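PDB 3MYR: nickel-dependent hydrogenase large subunit from Allochromatium vinosum, which forms the nickel-iron catalytic subunit of a heterodimeric membrane-bound hydrogenase that oxidises molecular hydrogen and passes the electrons to an acceptor. Local coordinates for residues R12-L17 and C61-L66. Sequence-based numbering, arbitrary orientation.
Sequences RIEGHL and CGVCTL. With NFV (Ni-Fe oxidized active center), chain N.
Glu14 meets the CxxC loop through its aliphatic part: CG packs 3.6 Å from CG2 of Val63 and 3.9 Å from SG of Cys61. With CG anti to the backbone N (chi1 -169°) the chain reaches for that loop, and a bend at chi2 (-63°) turns the carboxylate off the methyl. Buried OE2 accepts from the backbone N of Ala557, and OE1 is hydrogen-bonded to Thr15 of the small subunit, which together should limit rotation. Lying beside the nickel-binding Cys61 and Cys555, Glu14 is consistent with the glutamate thought to relay protons from the active site in this family.

The two cysteines of residues 61-66 hold the metals. Cys61 SG lies 2.3 Å from the nickel, which Cys555 also binds. Cys64 SG binds the iron at 2.3 Å, as Cys558 does, and lies 2.6 Å from the nickel, consistent with a bridging ligand. Cys61 SG also accepts the backbone N-H of Val63 (N to SG 3.4 Å, 160°), which helps fix SG in place. This is the N-terminal cysteine pair characteristic of [NiFe] hydrogenases.

Val63 also touches Asp103 of helix 86-112. The 12-17 loop leads into strand 17-24 and packs on helices 543-551 and 556-560, while 61-66 joins helix 53-58 to helix 67-80.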
ATOM      1  N   ARG B  12      -0.931 -11.740   4.803  1.00 19.50           N
ATOM      2  CA  ARG B  12      -1.534 -10.601   5.472  1.00 19.93           C
ATOM      3  C   ARG B  12      -0.531  -9.505   5.717  1.00 18.50           C
ATOM      4  O   ARG B  12      -0.538  -8.862   6.774  1.00 18.18           O
ATOM      5  CB  ARG B  12      -2.277 -11.040   6.743  1.00 17.43           C
ATOM      6  CG  ARG B  12      -3.660 -11.574   6.307  1.00 19.50           C
ATOM      7  CD  ARG B  12      -4.501 -12.049   7.496  1.00 16.83           C
ATOM      8  NE  ARG B  12      -3.868 -13.163   8.223  1.00 21.03           N
ATOM      9  CZ  ARG B  12      -3.427 -13.126   9.487  1.00 23.80           C
ATOM     10  NH1 ARG B  12      -3.473 -12.022  10.243  1.00 22.74           N
ATOM     11  NH2 ARG B  12      -2.984 -14.247  10.059  1.00 25.38           N
ATOM     12  N   ILE B  13       0.376  -9.344   4.751  1.00 18.06           N
ATOM     13  CA  ILE B  13       1.117  -8.105   4.597  1.00 18.56           C
ATOM     14  C   ILE B  13       0.973  -7.698   3.136  1.00 19.86           C
ATOM     15  O   ILE B  13       0.331  -8.404   2.322  1.00 19.08           O
ATOM     16  CB  ILE B  13       2.659  -8.326   4.918  1.00 18.31           C
ATOM     17  CG1 ILE B  13       3.281  -9.359   3.937  1.00 15.23           C
ATOM     18  CG2 ILE B  13       2.830  -8.843   6.292  1.00 15.45           C
ATOM     19  CD1 ILE B  13       4.831  -9.367   3.924  1.00 19.27           C
ATOM     20  N   GLU B  14       1.624  -6.602   2.780  1.00 18.15           N
ATOM     21  CA  GLU B  14       1.853  -6.315   1.359  1.00 19.10           C
ATOM     22  C   GLU B  14       3.224  -6.879   0.947  1.00 19.11           C
ATOM     23  O   GLU B  14       4.214  -6.678   1.638  1.00 20.09           O
ATOM     24  CB  GLU B  14       1.851  -4.799   1.131  1.00 21.94           C
ATOM     25  CG  GLU B  14       1.803  -4.432  -0.407  1.00 20.55           C
ATOM     26  CD  GLU B  14       3.048  -4.919  -1.193  1.00 27.99           C
ATOM     27  OE1 GLU B  14       2.865  -5.365  -2.395  1.00 22.45           O
ATOM     28  OE2 GLU B  14       4.184  -4.867  -0.617  1.00 23.82           O
ATOM     29  N   GLY B  15       3.267  -7.635  -0.130  1.00 18.82           N
ATOM     30  CA  GLY B  15       4.520  -8.038  -0.708  1.00 20.63           C
ATOM     31  C   GLY B  15       5.124  -9.292  -0.132  1.00 21.04           C
ATOM     32  O   GLY B  15       4.446 -10.098   0.498  1.00 23.42           O
ATOM     33  N   HIS B  16       6.431  -9.455  -0.340  1.00 20.30           N
ATOM     34  CA  HIS B  16       7.044 -10.779  -0.278  1.00 19.17           C
ATOM     35  C   HIS B  16       8.094 -10.864   0.808  1.00 19.82           C
ATOM     36  O   HIS B  16       9.216 -10.403   0.609  1.00 20.30           O
ATOM     37  CB  HIS B  16       7.659 -11.121  -1.656  1.00 20.19           C
ATOM     38  CG  HIS B  16       6.612 -11.386  -2.687  1.00 21.53           C
ATOM     39  ND1 HIS B  16       6.300 -10.487  -3.695  1.00 27.43           N
ATOM     40  CD2 HIS B  16       5.681 -12.361  -2.755  1.00 19.25           C
ATOM     41  CE1 HIS B  16       5.309 -10.975  -4.428  1.00 16.98           C
ATOM     42  NE2 HIS B  16       4.896 -12.093  -3.853  1.00 28.28           N
ATOM     43  N   LEU B  17       7.723 -11.439   1.944  1.00 19.03           N
ATOM     44  CA  LEU B  17       8.561 -11.438   3.116  1.00 21.51           C
ATOM     45  C   LEU B  17       8.741 -12.865   3.610  1.00 21.73           C
ATOM     46  O   LEU B  17       7.797 -13.629   3.734  1.00 20.81           O
ATOM     47  CB  LEU B  17       7.991 -10.559   4.220  1.00 19.70           C
ATOM     48  CG  LEU B  17       8.741 -10.446   5.583  1.00 23.21           C
ATOM     49  CD1 LEU B  17      10.079  -9.670   5.498  1.00 19.96           C
ATOM     50  CD2 LEU B  17       7.848  -9.764   6.685  1.00 15.61           C
ATOM     51  N   CYS B  61       3.972   1.131  -4.675  1.00 19.35           N
ATOM     52  CA  CYS B  61       3.060   0.419  -3.786  1.00 20.17           C
ATOM     53  C   CYS B  61       1.662   0.950  -3.851  1.00 19.18           C
ATOM     54  O   CYS B  61       1.462   2.140  -3.798  1.00 19.53           O
ATOM     55  CB  CYS B  61       3.559   0.413  -2.336  1.00 22.07           C
ATOM     56  SG  CYS B  61       2.551  -0.737  -1.324  1.00 23.91           S
ATOM     57  N   GLY B  62       0.699   0.056  -4.021  1.00 18.33           N
ATOM     58  CA  GLY B  62      -0.675   0.472  -4.092  1.00 18.61           C
ATOM     59  C   GLY B  62      -1.458   0.312  -2.795  1.00 19.75           C
ATOM     60  O   GLY B  62      -2.670   0.598  -2.752  1.00 21.25           O
ATOM     61  N   VAL B  63      -0.812  -0.152  -1.722  1.00 21.60           N
ATOM     62  CA  VAL B  63      -1.493  -0.189  -0.404  1.00 18.68           C
ATOM     63  C   VAL B  63      -1.280   1.182   0.230  1.00 20.39           C
ATOM     64  O   VAL B  63      -2.249   1.872   0.528  1.00 20.54           O
ATOM     65  CB  VAL B  63      -0.911  -1.266   0.538  1.00 21.90           C
ATOM     66  CG1 VAL B  63      -1.579  -1.146   1.955  1.00 19.76           C
ATOM     67  CG2 VAL B  63      -1.225  -2.585  -0.044  1.00 17.21           C
ATOM     68  N   CYS B  64      -0.021   1.631   0.393  1.00 19.34           N
ATOM     69  CA  CYS B  64       0.159   3.026   0.719  1.00 20.49           C
ATOM     70  C   CYS B  64       0.163   3.773  -0.658  1.00 20.81           C
ATOM     71  O   CYS B  64       1.145   4.394  -1.048  1.00 22.53           O
ATOM     72  CB  CYS B  64       1.441   3.314   1.521  1.00 18.21           C
ATOM     73  SG  CYS B  64       2.902   2.630   0.615  1.00 21.68           S
ATOM     74  N   THR B  65      -0.943   3.716  -1.378  1.00 23.08           N
ATOM     75  CA  THR B  65      -1.039   4.511  -2.587  1.00 22.40           C
ATOM     76  C   THR B  65      -0.972   5.998  -2.104  1.00 24.32           C
ATOM     77  O   THR B  65      -1.006   6.217  -0.884  1.00 25.29           O
ATOM     78  CB  THR B  65      -2.338   4.218  -3.336  1.00 21.77           C
ATOM     79  OG1 THR B  65      -2.273   4.915  -4.580  1.00 23.72           O
ATOM     80  CG2 THR B  65      -3.544   4.656  -2.542  1.00 19.88           C
ATOM     81  N   LEU B  66      -0.743   6.933  -3.021  1.00 20.07           N
ATOM     82  CA  LEU B  66      -0.572   8.363  -2.709  1.00 21.60           C
ATOM     83  C   LEU B  66       0.807   8.721  -2.122  1.00 21.28           C
ATOM     84  O   LEU B  66       1.401   9.732  -2.498  1.00 18.91           O
ATOM     85  CB  LEU B  66      -1.793   8.928  -1.889  1.00 22.18           C
ATOM     86  CG  LEU B  66      -1.618  10.313  -1.222  1.00 25.26           C
ATOM     87  CD1 LEU B  66      -2.906  11.010  -1.146  1.00 26.03           C
ATOM     88  CD2 LEU B  66      -1.031  10.141   0.188  1.00 23.80           C
TER
HETATM   89 FE   NFV N2005       4.569   2.325   2.181  1.00 16.26          FE
HETATM   90 NI   NFV N2005       3.309   0.042   0.671  1.00 22.31          NI
HETATM   91  C1  NFV N2005       5.423   3.640   2.040  1.00 19.51           C
HETATM   92  O1  NFV N2005       6.078   4.691   1.996  1.00 13.88           O
HETATM   93  C2  NFV N2005       3.626   3.140   3.623  1.00 13.93           C
HETATM   94  N2  NFV N2005       3.043   3.671   4.507  1.00 15.96           N
HETATM   95  C3  NFV N2005       5.817   1.523   3.343  1.00 20.92           C
HETATM   96  N3  NFV N2005       6.608   1.018   4.043  1.00 16.89           N
HETATM   97  O4  NFV N2005       3.418   0.724   2.423  1.00 19.96           O